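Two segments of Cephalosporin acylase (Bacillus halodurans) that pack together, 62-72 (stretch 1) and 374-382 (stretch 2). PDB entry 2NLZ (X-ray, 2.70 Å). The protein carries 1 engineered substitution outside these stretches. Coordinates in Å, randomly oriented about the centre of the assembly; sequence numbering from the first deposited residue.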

ATOM      1  N   GLU D  62      11.337 -21.166 -23.856  1.00 13.01           N
ATOM      2  CA  GLU D  62      12.105 -20.440 -22.838  1.00 21.79           C
ATOM      3  C   GLU D  62      13.567 -20.914 -22.773  1.00 23.49           C
ATOM      4  O   GLU D  62      13.972 -21.536 -21.793  1.00 27.47           O
ATOM      5  CB  GLU D  62      11.430 -20.589 -21.476  1.00 20.60           C
ATOM      6  CG  GLU D  62      11.875 -19.584 -20.443  1.00 23.81           C
ATOM      7  CD  GLU D  62      11.120 -19.710 -19.132  1.00 23.42           C
ATOM      8  OE1 GLU D  62      11.770 -19.683 -18.069  1.00 27.16           O
ATOM      9  OE2 GLU D  62       9.879 -19.834 -19.163  1.00 14.15           O
ATOM     10  N   PRO D  63      14.373 -20.598 -23.810  1.00 24.08           N
ATOM     11  CA  PRO D  63      15.742 -21.120 -23.913  1.00 27.82           C
ATOM     12  C   PRO D  63      16.696 -20.511 -22.895  1.00 27.04           C
ATOM     13  O   PRO D  63      17.825 -20.968 -22.745  1.00 33.09           O
ATOM     14  CB  PRO D  63      16.173 -20.724 -25.331  1.00 26.55           C
ATOM     15  CG  PRO D  63      14.919 -20.251 -26.009  1.00 28.34           C
ATOM     16  CD  PRO D  63      14.051 -19.719 -24.943  1.00 22.34           C
ATOM     17  N   THR D  64      16.228 -19.495 -22.191  1.00 30.10           N
ATOM     18  CA  THR D  64      17.029 -18.832 -21.192  1.00 28.45           C
ATOM     19  C   THR D  64      17.079 -19.623 -19.899  1.00 29.99           C
ATOM     20  O   THR D  64      17.853 -19.289 -19.024  1.00 32.30           O
ATOM     21  CB  THR D  64      16.486 -17.432 -20.887  1.00 31.96           C
ATOM     22  OG1 THR D  64      15.113 -17.524 -20.495  1.00 35.55           O
ATOM     23  CG2 THR D  64      16.598 -16.534 -22.109  1.00 31.76           C
ATOM     24  N   SER D  65      16.266 -20.669 -19.780  1.00 23.69           N
ATOM     25  CA  SER D  65      16.141 -21.412 -18.522  1.00 30.97           C
ATOM     26  C   SER D  65      16.255 -22.917 -18.712  1.00 30.04           C
ATOM     27  O   SER D  65      15.987 -23.701 -17.799  1.00 27.93           O
ATOM     28  CB  SER D  65      14.793 -21.102 -17.870  1.00 29.54           C
ATOM     29  OG  SER D  65      14.728 -19.754 -17.460  1.00 32.39           O
ATOM     30  N   ASN D  66      16.688 -23.323 -19.891  1.00 29.80           N
ATOM     31  CA  ASN D  66      16.340 -24.631 -20.359  1.00 26.68           C
ATOM     32  C   ASN D  66      17.122 -25.033 -21.579  1.00 31.64           C
ATOM     33  O   ASN D  66      17.795 -24.206 -22.179  1.00 37.74           O
ATOM     34  CB  ASN D  66      14.875 -24.575 -20.751  1.00 26.01           C
ATOM     35  CG  ASN D  66      14.206 -25.854 -20.569  1.00 35.41           C
ATOM     36  OD1 ASN D  66      13.152 -26.089 -21.131  1.00 31.95           O
ATOM     37  ND2 ASN D  66      14.815 -26.725 -19.776  1.00 58.97           N
ATOM     38  N   GLY D  67      17.006 -26.300 -21.961  1.00 29.75           N
ATOM     39  CA  GLY D  67      17.555 -26.789 -23.220  1.00 31.10           C
ATOM     40  C   GLY D  67      17.263 -28.260 -23.427  1.00 35.11           C
ATOM     41  O   GLY D  67      16.806 -28.954 -22.519  1.00 35.62           O
ATOM     42  N   ILE D  68      17.527 -28.739 -24.636  1.00 35.48           N
ATOM     43  CA  ILE D  68      17.432 -30.163 -24.925  1.00 31.08           C
ATOM     44  C   ILE D  68      18.580 -30.866 -24.213  1.00 27.01           C
ATOM     45  O   ILE D  68      18.464 -32.019 -23.807  1.00 29.22           O
ATOM     46  CB  ILE D  68      17.479 -30.424 -26.439  1.00 35.23           C
ATOM     47  CG1 ILE D  68      16.614 -29.379 -27.152  1.00 28.72           C
ATOM     48  CG2 ILE D  68      17.074 -31.873 -26.761  1.00 31.30           C
ATOM     49  CD1 ILE D  68      16.071 -29.785 -28.486  1.00 36.99           C
ATOM     50  N   GLY D  69      19.679 -30.141 -24.033  1.00 23.36           N
ATOM     51  CA  GLY D  69      20.810 -30.630 -23.254  1.00 28.23           C
ATOM     52  C   GLY D  69      20.683 -30.460 -21.748  1.00 32.92           C
ATOM     53  O   GLY D  69      21.695 -30.385 -21.045  1.00 28.40           O
ATOM     54  N   SER D  70      19.444 -30.411 -21.255  1.00 36.16           N
ATOM     55  CA  SER D  70      19.171 -30.315 -19.817  1.00 39.85           C
ATOM     56  C   SER D  70      19.147 -31.683 -19.178  1.00 38.68           C
ATOM     57  O   SER D  70      19.132 -32.693 -19.875  1.00 46.36           O
ATOM     58  CB  SER D  70      17.808 -29.656 -19.589  1.00 34.84           C
ATOM     59  OG  SER D  70      17.836 -28.273 -19.903  1.00 51.64           O
ATOM     60  N   ASP D  71      19.151 -31.727 -17.852  1.00 29.94           N
ATOM     61  CA  ASP D  71      18.565 -32.898 -17.192  1.00 39.93           C
ATOM     62  C   ASP D  71      17.245 -32.538 -16.513  1.00 33.62           C
ATOM     63  O   ASP D  71      16.897 -31.358 -16.445  1.00 27.03           O
ATOM     64  CB  ASP D  71      19.539 -33.725 -16.314  1.00 43.70           C
ATOM     65  CG  ASP D  71      20.461 -32.893 -15.481  1.00 43.91           C
ATOM     66  OD1 ASP D  71      21.579 -33.380 -15.233  1.00 22.20           O
ATOM     67  OD2 ASP D  71      20.085 -31.778 -15.072  1.00 68.16           O
ATOM     68  N   ALA D  72      16.508 -33.553 -16.058  1.00 25.75           N
ATOM     69  CA  ALA D  72      15.143 -33.372 -15.556  1.00 20.94           C
ATOM     70  C   ALA D  72      14.847 -34.181 -14.296  1.00 24.35           C
ATOM     71  O   ALA D  72      15.591 -35.085 -13.947  1.00 35.22           O
ATOM     72  CB  ALA D  72      14.145 -33.729 -16.646  1.00 15.23           C
ATOM     73  N   ILE D 374      10.248 -30.811 -13.575  1.00 21.52           N
ATOM     74  CA  ILE D 374      11.182 -29.710 -13.591  1.00 24.99           C
ATOM     75  C   ILE D 374      12.444 -30.079 -14.391  1.00 29.06           C
ATOM     76  O   ILE D 374      12.938 -31.206 -14.287  1.00 32.94           O
ATOM     77  CB  ILE D 374      11.479 -29.291 -12.139  1.00 23.71           C
ATOM     78  CG1 ILE D 374      12.292 -28.005 -12.063  1.00 36.12           C
ATOM     79  CG2 ILE D 374      12.121 -30.417 -11.383  1.00 15.70           C
ATOM     80  CD1 ILE D 374      12.154 -27.312 -10.735  1.00 42.97           C
ATOM     81  N   GLN D 375      12.941 -29.158 -15.220  1.00 21.33           N
ATOM     82  CA  GLN D 375      14.214 -29.382 -15.935  1.00 28.34           C
ATOM     83  C   GLN D 375      15.033 -28.106 -16.069  1.00 27.65           C
ATOM     84  O   GLN D 375      14.473 -27.019 -16.104  1.00 22.03           O
ATOM     85  CB  GLN D 375      14.010 -30.058 -17.310  1.00 27.29           C
ATOM     86  CG  GLN D 375      13.339 -29.210 -18.358  1.00 20.29           C
ATOM     87  CD  GLN D 375      13.048 -29.947 -19.634  1.00 21.96           C
ATOM     88  OE1 GLN D 375      12.804 -31.150 -19.630  1.00 27.35           O
ATOM     89  NE2 GLN D 375      13.051 -29.223 -20.743  1.00  9.81           N
ATOM     90  N   SER D 376      16.357 -28.250 -16.154  1.00 26.72           N
ATOM     91  CA  SER D 376      17.250 -27.095 -16.219  1.00 32.00           C
ATOM     92  C   SER D 376      18.603 -27.374 -16.882  1.00 32.77           C
ATOM     93  O   SER D 376      19.102 -28.497 -16.869  1.00 35.61           O
ATOM     94  CB  SER D 376      17.466 -26.534 -14.810  1.00 32.68           C
ATOM     95  OG  SER D 376      18.487 -25.560 -14.755  1.00 40.91           O
ATOM     96  N   ASN D 377      19.179 -26.318 -17.455  1.00 32.13           N
ATOM     97  CA  ASN D 377      20.563 -26.301 -17.904  1.00 28.38           C
ATOM     98  C   ASN D 377      21.495 -25.758 -16.823  1.00 31.50           C
ATOM     99  O   ASN D 377      22.619 -25.349 -17.105  1.00 33.49           O
ATOM    100  CB  ASN D 377      20.684 -25.456 -19.166  1.00 30.41           C
ATOM    101  CG  ASN D 377      20.687 -26.295 -20.423  1.00 32.95           C
ATOM    102  OD1 ASN D 377      20.432 -27.491 -20.369  1.00 27.83           O
ATOM    103  ND2 ASN D 377      20.993 -25.672 -21.568  1.00 30.07           N
ATOM    104  N   TYR D 378      21.010 -25.784 -15.584  1.00 33.84           N
ATOM    105  CA  TYR D 378      21.624 -25.112 -14.439  1.00 34.40           C
ATOM    106  C   TYR D 378      21.680 -23.597 -14.641  1.00 34.55           C
ATOM    107  O   TYR D 378      20.679 -22.914 -14.427  1.00 45.36           O
ATOM    108  CB  TYR D 378      22.974 -25.726 -14.069  1.00 35.49           C
ATOM    109  CG  TYR D 378      23.567 -25.200 -12.789  1.00 43.87           C
ATOM    110  CD1 TYR D 378      22.774 -24.966 -11.664  1.00 40.52           C
ATOM    111  CD2 TYR D 378      24.931 -24.948 -12.692  1.00 45.27           C
ATOM    112  CE1 TYR D 378      23.331 -24.478 -10.480  1.00 41.82           C
ATOM    113  CE2 TYR D 378      25.494 -24.470 -11.514  1.00 44.29           C
ATOM    114  CZ  TYR D 378      24.691 -24.236 -10.417  1.00 35.08           C
ATOM    115  OH  TYR D 378      25.255 -23.761  -9.258  1.00 35.57           O
ATOM    116  N   MET D 379      22.815 -23.067 -15.073  1.00 38.00           N
ATOM    117  CA  MET D 379      22.940 -21.620 -15.208  1.00 38.28           C
ATOM    118  C   MET D 379      22.419 -21.069 -16.538  1.00 36.19           C
ATOM    119  O   MET D 379      23.154 -21.011 -17.523  1.00 43.63           O
ATOM    120  CB  MET D 379      24.380 -21.184 -14.970  1.00 41.83           C
ATOM    121  CG  MET D 379      24.793 -21.295 -13.528  1.00 44.43           C
ATOM    122  SD  MET D 379      26.497 -20.822 -13.238  1.00 41.17           S
ATOM    123  CE  MET D 379      26.507 -20.697 -11.450  1.00 61.41           C
ATOM    124  N   GLY D 380      21.153 -20.655 -16.547  1.00 33.27           N
ATOM    125  CA  GLY D 380      20.560 -20.001 -17.704  1.00 36.59           C
ATOM    126  C   GLY D 380      20.590 -20.876 -18.939  1.00 38.51           C
ATOM    127  O   GLY D 380      19.957 -21.928 -18.975  1.00 41.42           O
ATOM    128  N   PHE D 381      21.342 -20.440 -19.946  1.00 41.80           N
ATOM    129  CA  PHE D 381      21.528 -21.200 -21.177  1.00 37.96           C
ATOM    130  C   PHE D 381      22.395 -22.439 -20.939  1.00 39.35           C
ATOM    131  O   PHE D 381      22.380 -23.383 -21.728  1.00 40.06           O
ATOM    132  CB  PHE D 381      22.153 -20.311 -22.254  1.00 36.08           C
ATOM    133  CG  PHE D 381      21.160 -19.469 -23.006  1.00 38.52           C
ATOM    134  CD1 PHE D 381      20.479 -19.986 -24.110  1.00 43.40           C
ATOM    135  CD2 PHE D 381      20.919 -18.161 -22.632  1.00 34.43           C
ATOM    136  CE1 PHE D 381      19.566 -19.215 -24.821  1.00 40.40           C
ATOM    137  CE2 PHE D 381      20.005 -17.383 -23.336  1.00 37.36           C
ATOM    138  CZ  PHE D 381      19.328 -17.910 -24.437  1.00 32.80           C
ATOM    139  N   GLY D 382      23.143 -22.429 -19.842  1.00 34.49           N
ATOM    140  CA  GLY D 382      23.988 -23.551 -19.478  1.00 36.21           C
ATOM    141  C   GLY D 382      25.457 -23.279 -19.713  1.00 36.44           C
ATOM    142  O   GLY D 382      25.964 -22.225 -19.363  1.00 30.20           O
TER

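What does Gln 375 do to give up more surface than any other residue in the contact? It sits in the short antiparallel ladder where the two stretches run antiparallel, paired with Ala 72 across a non-hydrogen-bonded position; Ala 72 CA and Gln 375 CA are 4.1 Å apart. Both side chains lie on the same face of the sheet, and the methyl of Ala 72 is small enough to rest against its neighbour, Ala 72 CB to Gln 375 CB at 3.7 Å. From there the p rotamer at chi1 and t at chi2 carry the long side chain along stretch 1 to the amide of Asn 66, whose side chain points away at CB but bends back at its end. The amide of Asn 66 is probably turned over in the model, so the polar contact between these two side chains stays open. The aliphatic part of glutamine thus covers its strand neighbours while its polar end reaches beyond the ladder.

What fastens the strands themselves? Asp 71 and Ser 376 form the hydrogen-bonded pair of the ladder. Ser 376 N donates to Asp 71 O at 3.2 Å with a good angle of 160°, and the return bond, Asp 71 N to Ser 376 O, is weak at 3.4 Å and 138°. Their side chains occupy the face opposite that of Gln 375 and Ala 72, and the carboxylate of Asp 71 finds its partners elsewhere in the structure. One step along, Ala 72 CA approaches Ile 374 O at 3.3 Å in a CA-H...O contact.

How does Asn 377 use its buried amide just past the strand? Its CA-to-CB bond points sideways, but the end of the side chain comes nearer to stretch 1, beside the turn from Gly 67 to Ser 70. Its two amide atoms face different partners. Asn 377 OD1 lies 2.8 Å from Ser 70 OG, a hydrogen bond that competes with Gly 67 O, 2.9 Å from the same OG, for one serine proton. Asn 377 ND2 donates to Phe 381 O at 2.7 Å, a bond within stretch 2 that links Asn 377 to the loop carrying Phe 381. Gly 67 suits this crowded place: an ideal CB there would come within 2.7 Å of Asn 377 ND2, a clash.

Why does Phe 381 lie where it does? With chi1 in m, its ring packs against Pro 63 and Thr 64 in the turn from Glu 62 to Ser 65. Thr 64 CA stands 4.1 Å from the centroid of the Phe 381 ring, only 16° off the normal, so the contact is a CH-pi interaction over the face. Pro 63 O comes over that same face, 3.1 Å from Phe 381 CD1, and Pro 63 CB packs 3.7 Å from Phe 381 CE1; an apolar, flat ring fills this buried site well. Beside it, Gly 380 CA reaches Thr 64 O at 3.1 Å in another CA-H...O contact, and its positive phi of 60° by itself favours glycine.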